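Local coordinates for 6-phosphogluconate dehydrogenase (Pseudomonas syringae, PDB 5U5G), which probably catalyses the NADPH-dependent reduction of 2-oxopropylphosphonate to 2-hydroxypropylphosphonate late in fosfomycin biosynthesis, at residues Gly11-Ala16 with Glu128-Gly133; Asp74-Pro79 with Asp91-Leu96; Ile188-Gln193 with Asp206-Cys211. All blocks are in the same frame, centred on the assembly; numbering follows the deposited sequence.

The chain enters contact 1 almost at once, at the start of helix 12-23, and closes that loop only when helix 126-131 packs against it. Inside this long loop, contact 2 closes a much shorter one, in which helix 69-77 settles on strand 92-95; contact 2 is therefore nested within contact 1. Both belong to the Rossmann-type nucleotide-binding domain and both touch NADP+, contact 1 at its pyrophosphate and nicotinamide, contact 2 at its adenine, with centres about 20 Å apart. Contact 3 follows in series, joining helices 168-196 and 201-210 of the helical C-terminal part, its centre about 42 Å from that of contact 2.

Contact 1 of 3, residues Gly11-Ala16 with Glu128-Gly133; sequences GRMGQA and EGALAG. With NAP (NADP nicotinamide-adenine-dinucleotide phosphate), chain E.
The nicotinamide of NADP+ carries on one face the terminal methyl of Met-13, whose sulfur leans in turn on Ala-130 of helix 126-131. Methyl CE stands over the rim of the ring, 3.2 Å from C4N, the carbon that exchanges hydride in enzymes of this kind. The other flat group, the guanidinium of Arg-12, has O2A of the pyrophosphate at its edge, while its NH1 forms a salt bridge with Glu-276. Arg-12 and Met-13 open the helix that follows the phosphate-binding turn of a Rossmann fold, whose GxGxxG pattern fits Gly-9, Gly-11 and Gly-14. Gly-11 sits at the N-cap position of helix 12-23, and with no side chain in the way its CA comes within 3.2 Å of O5B of NADP+. The first amides of the helix then meet the phosphates. Arg-12 N donates to O2A of NADP+ at 2.9 Å, almost straight (178°). Met-13 N donates to O1N of NADP+ at 3.1 Å. Negative oxygens here are probably further steadied by the helix dipole. Between residues 11-16 and 128-133 the side chains meet through apolar contacts. Small residues suit them, for Ala-16 CB lies only 3.6 Å from Ala-130 CB and lets the two backbones come close. Leu-131 closes the side of this pair with one branch, CD2. Beyond it the helix ends in a Schellman motif, with Gly-133 at positive phi (70°). Met-13 reaches both partners because CG stands anti to its backbone N (chi1 179°) and the chain then folds back, which sets SD 3.9 Å from Ala-130 CB.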
loop_
_atom_site.group_PDB
_atom_site.type_symbol
_atom_site.label_atom_id
_atom_site.label_comp_id
_atom_site.label_asym_id
_atom_site.label_seq_id
_atom_site.Cartn_x
_atom_site.Cartn_y
_atom_site.Cartn_z
ATOM N N GLY A 11 0.992 21.968 -15.859
ATOM C CA GLY A 11 -0.157 21.307 -15.287
ATOM C C GLY A 11 0.011 21.198 -13.789
ATOM O O GLY A 11 0.826 21.888 -13.172
ATOM N N ARG A 12 -0.778 20.298 -13.199
ATOM C CA ARG A 12 -0.762 20.129 -11.752
ATOM C C ARG A 12 0.645 19.839 -11.246
ATOM O O ARG A 12 1.142 20.514 -10.335
ATOM C CB ARG A 12 -1.722 19.004 -11.353
ATOM C CG ARG A 12 -3.207 19.374 -11.443
ATOM C CD ARG A 12 -4.006 18.121 -11.823
ATOM N NE ARG A 12 -5.401 18.145 -11.400
ATOM C CZ ARG A 12 -6.453 18.143 -12.218
ATOM N NH1 ARG A 12 -6.289 18.115 -13.541
ATOM N NH2 ARG A 12 -7.679 18.158 -11.700
ATOM N N MET A 13 1.284 18.814 -11.802
ATOM C CA MET A 13 2.619 18.434 -11.342
ATOM C C MET A 13 3.667 19.446 -11.789
ATOM O O MET A 13 4.573 19.787 -11.020
ATOM C CB MET A 13 2.975 17.037 -11.864
ATOM C CG MET A 13 4.379 16.555 -11.466
ATOM S SD MET A 13 4.515 16.349 -9.670
ATOM C CE MET A 13 3.140 15.285 -9.399
ATOM N N GLY A 14 3.563 19.935 -13.028
ATOM C CA GLY A 14 4.552 20.894 -13.519
ATOM C C GLY A 14 4.603 22.165 -12.684
ATOM O O GLY A 14 5.676 22.607 -12.262
ATOM N N GLN A 15 3.435 22.765 -12.430
ATOM C CA GLN A 15 3.352 23.923 -11.539
ATOM C C GLN A 15 4.010 23.652 -10.189
ATOM O O GLN A 15 4.758 24.487 -9.673
ATOM C CB GLN A 15 1.885 24.318 -11.328
ATOM C CG GLN A 15 1.251 25.072 -12.499
ATOM C CD GLN A 15 -0.190 25.488 -12.199
ATOM O OE1 GLN A 15 -0.444 26.214 -11.231
ATOM N NE2 GLN A 15 -1.145 24.999 -13.012
ATOM N N ALA A 16 3.722 22.493 -9.589
ATOM C CA ALA A 16 4.253 22.209 -8.255
ATOM C C ALA A 16 5.772 22.060 -8.278
ATOM O O ALA A 16 6.466 22.585 -7.401
ATOM C CB ALA A 16 3.597 20.954 -7.680
ATOM N N GLU A 128 1.696 16.937 -3.714
ATOM C CA GLU A 128 2.147 17.064 -2.331
ATOM C C GLU A 128 3.648 16.803 -2.206
ATOM O O GLU A 128 4.381 17.607 -1.620
ATOM C CB GLU A 128 1.332 16.106 -1.456
ATOM C CG GLU A 128 1.758 16.001 -0.013
ATOM C CD GLU A 128 0.986 14.910 0.733
ATOM O OE1 GLU A 128 0.535 13.934 0.085
ATOM O OE2 GLU A 128 0.824 15.035 1.968
ATOM N N GLY A 129 4.130 15.701 -2.792
ATOM C CA GLY A 129 5.548 15.402 -2.731
ATOM C C GLY A 129 6.407 16.393 -3.493
ATOM O O GLY A 129 7.548 16.650 -3.103
ATOM N N ALA A 130 5.881 16.955 -4.588
ATOM C CA ALA A 130 6.617 17.977 -5.329
ATOM C C ALA A 130 6.828 19.230 -4.492
ATOM O O ALA A 130 7.937 19.778 -4.443
ATOM C CB ALA A 130 5.868 18.338 -6.616
ATOM N N LEU A 131 5.763 19.712 -3.845
ATOM C CA LEU A 131 5.850 20.948 -3.071
ATOM C C LEU A 131 6.788 20.797 -1.880
ATOM O O LEU A 131 7.482 21.749 -1.508
ATOM C CB LEU A 131 4.453 21.366 -2.610
ATOM C CG LEU A 131 3.489 21.747 -3.740
ATOM C CD1 LEU A 131 2.097 22.028 -3.202
ATOM C CD2 LEU A 131 4.005 22.950 -4.524
ATOM N N ALA A 132 6.827 19.607 -1.275
ATOM C CA ALA A 132 7.742 19.330 -0.175
ATOM C C ALA A 132 9.117 18.890 -0.648
ATOM O O ALA A 132 10.001 18.686 0.188
ATOM C CB ALA A 132 7.159 18.255 0.743
ATOM N N GLY A 133 9.316 18.739 -1.956
ATOM C CA GLY A 133 10.608 18.358 -2.481
ATOM C C GLY A 133 11.014 16.933 -2.179
ATOM O O GLY A 133 12.205 16.647 -2.091
HETATM P PA NAP E . -2.325 17.990 -16.229
HETATM O O1A NAP E . -3.474 17.452 -16.999
HETATM O O2A NAP E . -2.533 18.676 -14.902
HETATM O O5B NAP E . -1.431 19.004 -17.192
HETATM C C5B NAP E . -1.177 18.323 -18.397
HETATM C C4B NAP E . -0.085 19.128 -19.134
HETATM O O4B NAP E . 0.153 18.605 -20.441
HETATM C C3B NAP E . -0.533 20.630 -19.251
HETATM O O3B NAP E . 0.596 21.445 -19.192
HETATM C C2B NAP E . -1.073 20.651 -20.695
HETATM O O2B NAP E . -0.991 21.837 -21.320
HETATM C C1B NAP E . -0.012 19.679 -21.348
HETATM N N9A NAP E . -0.542 19.196 -22.608
HETATM C C8A NAP E . -1.463 18.156 -22.849
HETATM N N7A NAP E . -1.759 18.004 -24.169
HETATM C C5A NAP E . -0.997 19.002 -24.793
HETATM C C6A NAP E . -0.857 19.382 -26.140
HETATM N N6A NAP E . -1.537 18.721 -27.133
HETATM N N1A NAP E . -0.048 20.409 -26.504
HETATM C C2A NAP E . 0.611 21.038 -25.482
HETATM N N3A NAP E . 0.586 20.792 -24.165
HETATM C C4A NAP E . -0.240 19.751 -23.837
HETATM O O3 NAP E . -1.490 16.587 -16.046
HETATM P PN NAP E . -0.579 16.515 -14.732
HETATM O O1N NAP E . 0.291 17.696 -14.552
HETATM O O2N NAP E . -1.241 15.787 -13.583
HETATM O O5D NAP E . 0.560 15.276 -15.196
HETATM C C5D NAP E . 1.526 15.754 -16.021
HETATM C C4D NAP E . 2.548 14.643 -16.177
HETATM O O4D NAP E . 3.079 14.276 -14.877
HETATM C C3D NAP E . 1.832 13.352 -16.755
HETATM O O3D NAP E . 2.716 12.706 -17.627
HETATM C C2D NAP E . 1.582 12.517 -15.518
HETATM O O2D NAP E . 1.583 11.135 -15.767
HETATM C C1D NAP E . 2.850 12.886 -14.682
HETATM N N1N NAP E . 2.631 12.676 -13.265
HETATM C C2N NAP E . 1.561 13.300 -12.570
HETATM C C3N NAP E . 1.461 13.121 -11.207
HETATM C C7N NAP E . 0.390 13.776 -10.450
HETATM O O7N NAP E . 0.286 13.680 -9.226
HETATM N N7N NAP E . -0.521 14.582 -11.109
HETATM C C4N NAP E . 2.468 12.314 -10.431
HETATM C C5N NAP E . 3.511 11.704 -11.257
HETATM C C6N NAP E . 3.556 11.875 -12.578
HETATM P P2B NAP E . -2.407 22.982 -21.011
HETATM O O1X NAP E . -2.050 23.407 -19.620
HETATM O O2X NAP E . -2.229 24.024 -22.119
HETATM O O3X NAP E . -3.550 22.008 -21.166
#

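Contact 2 of 3, residues Asp74-Pro79 with Asp91-Leu96; sequences DFYHAP and DIVVDL. With NAP (NADP nicotinamide-adenine-dinucleotide phosphate), chain E.
Asp-95 OD2 is gripped by two phenol groups: Tyr-76 OH donates to it across the contact at 2.5 Å, and Tyr-118 OH, from strand 117-124, is a second partner. The first of these bonds is very short, so its exact length deserves some caution. The other oxygen, OD1, is held by Ser-97 OG, which helps fix the rotation of the carboxylate, whose plane is turned 25° from that of the Tyr-76 ring; OD2 meets that ring at its edge. A buried acid ringed by hydroxyls probably keeps its charge more easily than one enclosed by hydrocarbon. Asp-95 extends toward the phenol because CG is anti to the backbone N (chi1 -167°). Two residues earlier on the strand, Val-93 faces the same way, and its CG1 packs at the ring edge 3.8 Å from Tyr-76 OH.

The contact is a helix-on-sheet layer of the Rossmann domain, in which helix 69-77 covers strand 92-95, itself set between parallel strands 61-64 and 117-124. Alternation along the strand sends Val-93 and Asp-95 to this helix, whereas Val-94 faces the other layer and packs on Ile-149 of helix 143-156. A long tyrosine suits such a place, since the backbones stay well apart, with Tyr-76 CA and Val-93 CA separated by 10.4 Å. The last turn of the helix, widened to a pi-type turn, brings Phe-75 beside the adenine of NADP+, where CE2 lies 3.5 Å from N3A. Asp-74 OD2 stands farther off, 3.8 Å from N6A.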
loop_
_atom_site.group_PDB
_atom_site.type_symbol
_atom_site.label_atom_id
_atom_site.label_comp_id
_atom_site.label_asym_id
_atom_site.label_seq_id
_atom_site.Cartn_x
_atom_site.Cartn_y
_atom_site.Cartn_z
ATOM N N ASP A 74 3.939 17.284 -30.418
ATOM C CA ASP A 74 3.976 18.722 -30.667
ATOM C C ASP A 74 5.266 19.351 -30.139
ATOM O O ASP A 74 5.939 20.098 -30.859
ATOM C CB ASP A 74 2.760 19.412 -30.039
ATOM C CG ASP A 74 1.451 19.106 -30.768
ATOM O OD1 ASP A 74 1.472 18.463 -31.838
ATOM O OD2 ASP A 74 0.387 19.517 -30.259
ATOM N N PHE A 75 5.632 19.060 -28.882
ATOM C CA PHE A 75 6.759 19.775 -28.282
ATOM C C PHE A 75 8.096 19.292 -28.829
ATOM O O PHE A 75 9.006 20.102 -29.044
ATOM C CB PHE A 75 6.725 19.667 -26.751
ATOM C CG PHE A 75 5.797 20.665 -26.105
ATOM C CD1 PHE A 75 5.803 21.995 -26.512
ATOM C CD2 PHE A 75 4.898 20.272 -25.134
ATOM C CE1 PHE A 75 4.934 22.920 -25.937
ATOM C CE2 PHE A 75 4.021 21.188 -24.545
ATOM C CZ PHE A 75 4.044 22.514 -24.951
ATOM N N TYR A 76 8.240 17.987 -29.066
ATOM C CA TYR A 76 9.523 17.482 -29.548
ATOM C C TYR A 76 9.674 17.558 -31.068
ATOM O O TYR A 76 10.773 17.848 -31.555
ATOM C CB TYR A 76 9.743 16.037 -29.090
ATOM C CG TYR A 76 10.018 15.899 -27.609
ATOM C CD1 TYR A 76 11.268 16.177 -27.085
ATOM C CD2 TYR A 76 9.014 15.506 -26.737
ATOM C CE1 TYR A 76 11.514 16.047 -25.718
ATOM C CE2 TYR A 76 9.245 15.371 -25.385
ATOM C CZ TYR A 76 10.494 15.645 -24.876
ATOM O OH TYR A 76 10.701 15.516 -23.522
ATOM N N HIS A 77 8.614 17.310 -31.845
ATOM C CA HIS A 77 8.811 17.077 -33.270
ATOM C C HIS A 77 8.246 18.140 -34.197
ATOM O O HIS A 77 8.464 18.037 -35.406
ATOM C CB HIS A 77 8.238 15.711 -33.673
ATOM C CG HIS A 77 8.921 14.567 -32.999
ATOM N ND1 HIS A 77 10.148 14.092 -33.406
ATOM C CD2 HIS A 77 8.567 13.823 -31.925
ATOM C CE1 HIS A 77 10.515 13.095 -32.620
ATOM N NE2 HIS A 77 9.573 12.910 -31.714
ATOM N N ALA A 78 7.531 19.139 -33.696
ATOM C CA ALA A 78 7.080 20.206 -34.577
ATOM C C ALA A 78 8.264 20.740 -35.370
ATOM O O ALA A 78 9.320 21.046 -34.782
ATOM C CB ALA A 78 6.429 21.333 -33.779
ATOM N N PRO A 79 8.183 20.803 -36.700
ATOM C CA PRO A 79 9.328 21.268 -37.486
ATOM C C PRO A 79 9.655 22.724 -37.169
ATOM O O PRO A 79 8.764 23.541 -36.926
ATOM C CB PRO A 79 8.877 21.077 -38.940
ATOM C CG PRO A 79 7.385 20.916 -38.885
ATOM C CD PRO A 79 7.074 20.313 -37.548
ATOM N N ASP A 91 23.014 20.329 -24.842
ATOM C CA ASP A 91 21.792 20.582 -24.087
ATOM C C ASP A 91 21.273 19.290 -23.458
ATOM O O ASP A 91 21.540 18.183 -23.935
ATOM C CB ASP A 91 20.708 21.191 -24.984
ATOM C CG ASP A 91 20.964 22.663 -25.308
ATOM O OD1 ASP A 91 21.961 23.229 -24.802
ATOM O OD2 ASP A 91 20.153 23.264 -26.045
ATOM N N ILE A 92 20.520 19.445 -22.370
ATOM C CA ILE A 92 19.903 18.325 -21.667
ATOM C C ILE A 92 18.423 18.634 -21.460
ATOM O O ILE A 92 18.074 19.732 -21.009
ATOM C CB ILE A 92 20.594 18.051 -20.315
ATOM C CG1 ILE A 92 22.078 17.739 -20.525
ATOM C CG2 ILE A 92 19.895 16.905 -19.571
ATOM C CD1 ILE A 92 22.908 17.756 -19.245
ATOM N N VAL A 93 17.552 17.682 -21.807
ATOM C CA VAL A 93 16.130 17.763 -21.478
ATOM C C VAL A 93 15.799 16.650 -20.488
ATOM O O VAL A 93 16.103 15.473 -20.729
ATOM C CB VAL A 93 15.242 17.686 -22.734
ATOM C CG1 VAL A 93 13.792 17.466 -22.348
ATOM C CG2 VAL A 93 15.374 18.968 -23.560
ATOM N N VAL A 94 15.197 17.029 -19.371
ATOM C CA VAL A 94 14.787 16.097 -18.326
ATOM C C VAL A 94 13.272 15.958 -18.440
ATOM O O VAL A 94 12.529 16.876 -18.088
ATOM C CB VAL A 94 15.218 16.588 -16.940
ATOM C CG1 VAL A 94 14.713 15.657 -15.831
ATOM C CG2 VAL A 94 16.737 16.748 -16.897
ATOM N N ASP A 95 12.804 14.826 -18.967
ATOM C CA ASP A 95 11.377 14.645 -19.237
ATOM C C ASP A 95 10.762 13.940 -18.033
ATOM O O ASP A 95 11.045 12.765 -17.777
ATOM C CB ASP A 95 11.151 13.866 -20.534
ATOM C CG ASP A 95 9.694 13.930 -21.033
ATOM O OD1 ASP A 95 8.773 14.101 -20.205
ATOM O OD2 ASP A 95 9.470 13.795 -22.264
ATOM N N LEU A 96 9.923 14.664 -17.296
ATOM C CA LEU A 96 9.284 14.161 -16.093
ATOM C C LEU A 96 7.934 13.524 -16.366
ATOM O O LEU A 96 7.240 13.149 -15.412
ATOM C CB LEU A 96 9.108 15.288 -15.082
ATOM C CG LEU A 96 10.345 16.126 -14.784
ATOM C CD1 LEU A 96 9.898 17.463 -14.228
ATOM C CD2 LEU A 96 11.246 15.396 -13.795
HETATM P PA NAP E . -2.325 17.990 -16.229
HETATM O O1A NAP E . -3.474 17.452 -16.999
HETATM O O2A NAP E . -2.533 18.676 -14.902
HETATM O O5B NAP E . -1.431 19.004 -17.192
HETATM C C5B NAP E . -1.177 18.323 -18.397
HETATM C C4B NAP E . -0.085 19.128 -19.134
HETATM O O4B NAP E . 0.153 18.605 -20.441
HETATM C C3B NAP E . -0.533 20.630 -19.251
HETATM O O3B NAP E . 0.596 21.445 -19.192
HETATM C C2B NAP E . -1.073 20.651 -20.695
HETATM O O2B NAP E . -0.991 21.837 -21.320
HETATM C C1B NAP E . -0.012 19.679 -21.348
HETATM N N9A NAP E . -0.542 19.196 -22.608
HETATM C C8A NAP E . -1.463 18.156 -22.849
HETATM N N7A NAP E . -1.759 18.004 -24.169
HETATM C C5A NAP E . -0.997 19.002 -24.793
HETATM C C6A NAP E . -0.857 19.382 -26.140
HETATM N N6A NAP E . -1.537 18.721 -27.133
HETATM N N1A NAP E . -0.048 20.409 -26.504
HETATM C C2A NAP E . 0.611 21.038 -25.482
HETATM N N3A NAP E . 0.586 20.792 -24.165
HETATM C C4A NAP E . -0.240 19.751 -23.837
HETATM O O3 NAP E . -1.490 16.587 -16.046
HETATM P PN NAP E . -0.579 16.515 -14.732
HETATM O O1N NAP E . 0.291 17.696 -14.552
HETATM O O2N NAP E . -1.241 15.787 -13.583
HETATM O O5D NAP E . 0.560 15.276 -15.196
HETATM C C5D NAP E . 1.526 15.754 -16.021
HETATM C C4D NAP E . 2.548 14.643 -16.177
HETATM O O4D NAP E . 3.079 14.276 -14.877
HETATM C C3D NAP E . 1.832 13.352 -16.755
HETATM O O3D NAP E . 2.716 12.706 -17.627
HETATM C C2D NAP E . 1.582 12.517 -15.518
HETATM O O2D NAP E . 1.583 11.135 -15.767
HETATM C C1D NAP E . 2.850 12.886 -14.682
HETATM N N1N NAP E . 2.631 12.676 -13.265
HETATM C C2N NAP E . 1.561 13.300 -12.570
HETATM C C3N NAP E . 1.461 13.121 -11.207
HETATM C C7N NAP E . 0.390 13.776 -10.450
HETATM O O7N NAP E . 0.286 13.680 -9.226
HETATM N N7N NAP E . -0.521 14.582 -11.109
HETATM C C4N NAP E . 2.468 12.314 -10.431
HETATM C C5N NAP E . 3.511 11.704 -11.257
HETATM C C6N NAP E . 3.556 11.875 -12.578
HETATM P P2B NAP E . -2.407 22.982 -21.011
HETATM O O1X NAP E . -2.050 23.407 -19.620
HETATM O O2X NAP E . -2.229 24.024 -22.119
HETATM O O3X NAP E . -3.550 22.008 -21.166
#

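Contact 3 of 3, residues Ile188-Gln193 with Asp206-Cys211; sequences IEVISQ and DVFTSC
Val-190 and Phe-208 form the heart of this contact: one methyl, CG1 of the valine, is 3.6 Å from CE2 of the phenylalanine ring and as close to CZ, so of the valine a single branch meets the outer end of the ring. Two consecutive helices of the all-helical C-terminal part, 168-196 and 201-210, are joined here by a short turn and pack on each other through apolar side chains. Ile-191 contributes from the edge of the ring, near its plane, with CG1 4.3 Å from Phe-208 CE2. A flat, long aromatic suits the site because the helices are widely spaced: Ile-191 CA and Phe-208 CA lie 9.2 Å apart, a gap that the ring bridges. With CG anti to its carbonyl carbon (chi1 -57°), Phe-208 extends its ring toward helix 168-196, while beta-branched Val-190 and Ile-191 offer methyl and methylene surfaces in return.

The next shell comes from helix 216-226, where Met-218 packs on Phe-208, and Ala-221 and Leu-222 on Ile-191. Farther out lies the dimer interface. Glu-189 OE1 is hydrogen-bonded to Ser-259 OG of the second subunit, and OE2 accepts a hydrogen bond from Phe-258 N of that subunit and also meets Tyr-282 OH of its own chain; Val-207 packs on Ile-138 of the second subunit. Two serine side chains turn back onto backbone carbonyls four residues earlier. Ser-210 OG donates to Asp-206 O at 2.8 Å. Ile-188 O accepts both Ser-192 N and Ser-192 OG, the two reaching it from opposite faces of the carbonyl plane, with the hydroxyl at 2.7 Å.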
loop_
_atom_site.group_PDB
_atom_site.type_symbol
_atom_site.label_atom_id
_atom_site.label_comp_id
_atom_site.label_asym_id
_atom_site.label_seq_id
_atom_site.Cartn_x
_atom_site.Cartn_y
_atom_site.Cartn_z
ATOM N N ILE A 188 -10.674 2.371 -1.766
ATOM C CA ILE A 188 -11.992 3.003 -1.872
ATOM C C ILE A 188 -13.107 1.991 -1.606
ATOM O O ILE A 188 -14.126 2.315 -0.978
ATOM C CB ILE A 188 -12.148 3.692 -3.245
ATOM C CG1 ILE A 188 -11.192 4.878 -3.345
ATOM C CG2 ILE A 188 -13.585 4.183 -3.456
ATOM C CD1 ILE A 188 -11.234 5.594 -4.688
ATOM N N GLU A 189 -12.936 0.751 -2.059
ATOM C CA GLU A 189 -13.946 -0.258 -1.758
ATOM C C GLU A 189 -13.995 -0.559 -0.266
ATOM O O GLU A 189 -15.076 -0.708 0.309
ATOM C CB GLU A 189 -13.676 -1.531 -2.555
ATOM C CG GLU A 189 -14.045 -1.393 -4.017
ATOM C CD GLU A 189 -13.939 -2.704 -4.764
ATOM O OE1 GLU A 189 -13.999 -3.767 -4.108
ATOM O OE2 GLU A 189 -13.807 -2.675 -6.001
ATOM N N VAL A 190 -12.834 -0.632 0.379
ATOM C CA VAL A 190 -12.802 -0.987 1.791
ATOM C C VAL A 190 -13.353 0.151 2.647
ATOM O O VAL A 190 -14.149 -0.077 3.567
ATOM C CB VAL A 190 -11.367 -1.387 2.171
ATOM C CG1 VAL A 190 -11.130 -1.265 3.653
ATOM C CG2 VAL A 190 -11.117 -2.825 1.694
ATOM N N ILE A 191 -12.969 1.392 2.341
ATOM C CA ILE A 191 -13.523 2.542 3.053
ATOM C C ILE A 191 -15.032 2.603 2.865
ATOM O O ILE A 191 -15.781 2.844 3.820
ATOM C CB ILE A 191 -12.847 3.847 2.587
ATOM C CG1 ILE A 191 -11.364 3.844 2.968
ATOM C CG2 ILE A 191 -13.565 5.050 3.189
ATOM C CD1 ILE A 191 -10.558 4.903 2.266
ATOM N N SER A 192 -15.502 2.366 1.636
ATOM C CA SER A 192 -16.933 2.467 1.358
ATOM C C SER A 192 -17.722 1.432 2.148
ATOM O O SER A 192 -18.760 1.747 2.744
ATOM C CB SER A 192 -17.197 2.305 -0.138
ATOM O OG SER A 192 -16.567 3.351 -0.850
ATOM N N GLN A 193 -17.252 0.185 2.137
ATOM C CA GLN A 193 -17.897 -0.862 2.920
ATOM C C GLN A 193 -17.925 -0.499 4.396
ATOM O O GLN A 193 -18.949 -0.677 5.065
ATOM C CB GLN A 193 -17.173 -2.197 2.705
ATOM C CG GLN A 193 -17.362 -2.728 1.304
ATOM C CD GLN A 193 -16.585 -4.000 1.039
ATOM O OE1 GLN A 193 -16.879 -5.056 1.618
ATOM N NE2 GLN A 193 -15.593 -3.916 0.147
ATOM N N ASP A 206 -7.409 5.518 11.503
ATOM C CA ASP A 206 -6.481 5.038 12.524
ATOM C C ASP A 206 -5.951 3.657 12.176
ATOM O O ASP A 206 -4.748 3.396 12.268
ATOM C CB ASP A 206 -7.171 5.001 13.895
ATOM C CG ASP A 206 -7.220 6.365 14.568
ATOM O OD1 ASP A 206 -6.411 7.249 14.208
ATOM O OD2 ASP A 206 -8.065 6.538 15.477
ATOM N N VAL A 207 -6.846 2.755 11.778
ATOM C CA VAL A 207 -6.468 1.364 11.533
ATOM C C VAL A 207 -5.765 1.220 10.185
ATOM O O VAL A 207 -4.754 0.519 10.072
ATOM C CB VAL A 207 -7.718 0.460 11.635
ATOM C CG1 VAL A 207 -7.412 -0.974 11.184
ATOM C CG2 VAL A 207 -8.270 0.475 13.071
ATOM N N PHE A 208 -6.281 1.876 9.142
ATOM C CA PHE A 208 -5.739 1.666 7.808
ATOM C C PHE A 208 -4.431 2.420 7.581
ATOM O O PHE A 208 -3.819 2.259 6.520
ATOM C CB PHE A 208 -6.763 2.058 6.728
ATOM C CG PHE A 208 -8.085 1.327 6.821
ATOM C CD1 PHE A 208 -8.226 0.175 7.596
ATOM C CD2 PHE A 208 -9.199 1.803 6.121
ATOM C CE1 PHE A 208 -9.448 -0.488 7.681
ATOM C CE2 PHE A 208 -10.425 1.151 6.195
ATOM C CZ PHE A 208 -10.553 -0.002 6.973
ATOM N N THR A 209 -3.990 3.244 8.533
ATOM C CA THR A 209 -2.648 3.804 8.476
ATOM C C THR A 209 -1.675 3.095 9.407
ATOM O O THR A 209 -0.464 3.204 9.203
ATOM C CB THR A 209 -2.646 5.307 8.821
ATOM O OG1 THR A 209 -3.115 5.499 10.164
ATOM C CG2 THR A 209 -3.509 6.089 7.851
ATOM N N SER A 210 -2.161 2.369 10.411
ATOM C CA SER A 210 -1.256 1.696 11.341
ATOM C C SER A 210 -1.099 0.210 11.066
ATOM O O SER A 210 -0.033 -0.343 11.339
ATOM C CB SER A 210 -1.735 1.884 12.787
ATOM O OG SER A 210 -3.023 1.333 12.936
ATOM N N CYS A 211 -2.131 -0.449 10.548
ATOM C CA CYS A 211 -2.099 -1.875 10.272
ATOM C C CYS A 211 -1.655 -2.122 8.832
ATOM O O CYS A 211 -1.492 -1.196 8.037
ATOM C CB CYS A 211 -3.463 -2.494 10.555
ATOM S SG CYS A 211 -3.908 -2.368 12.330
#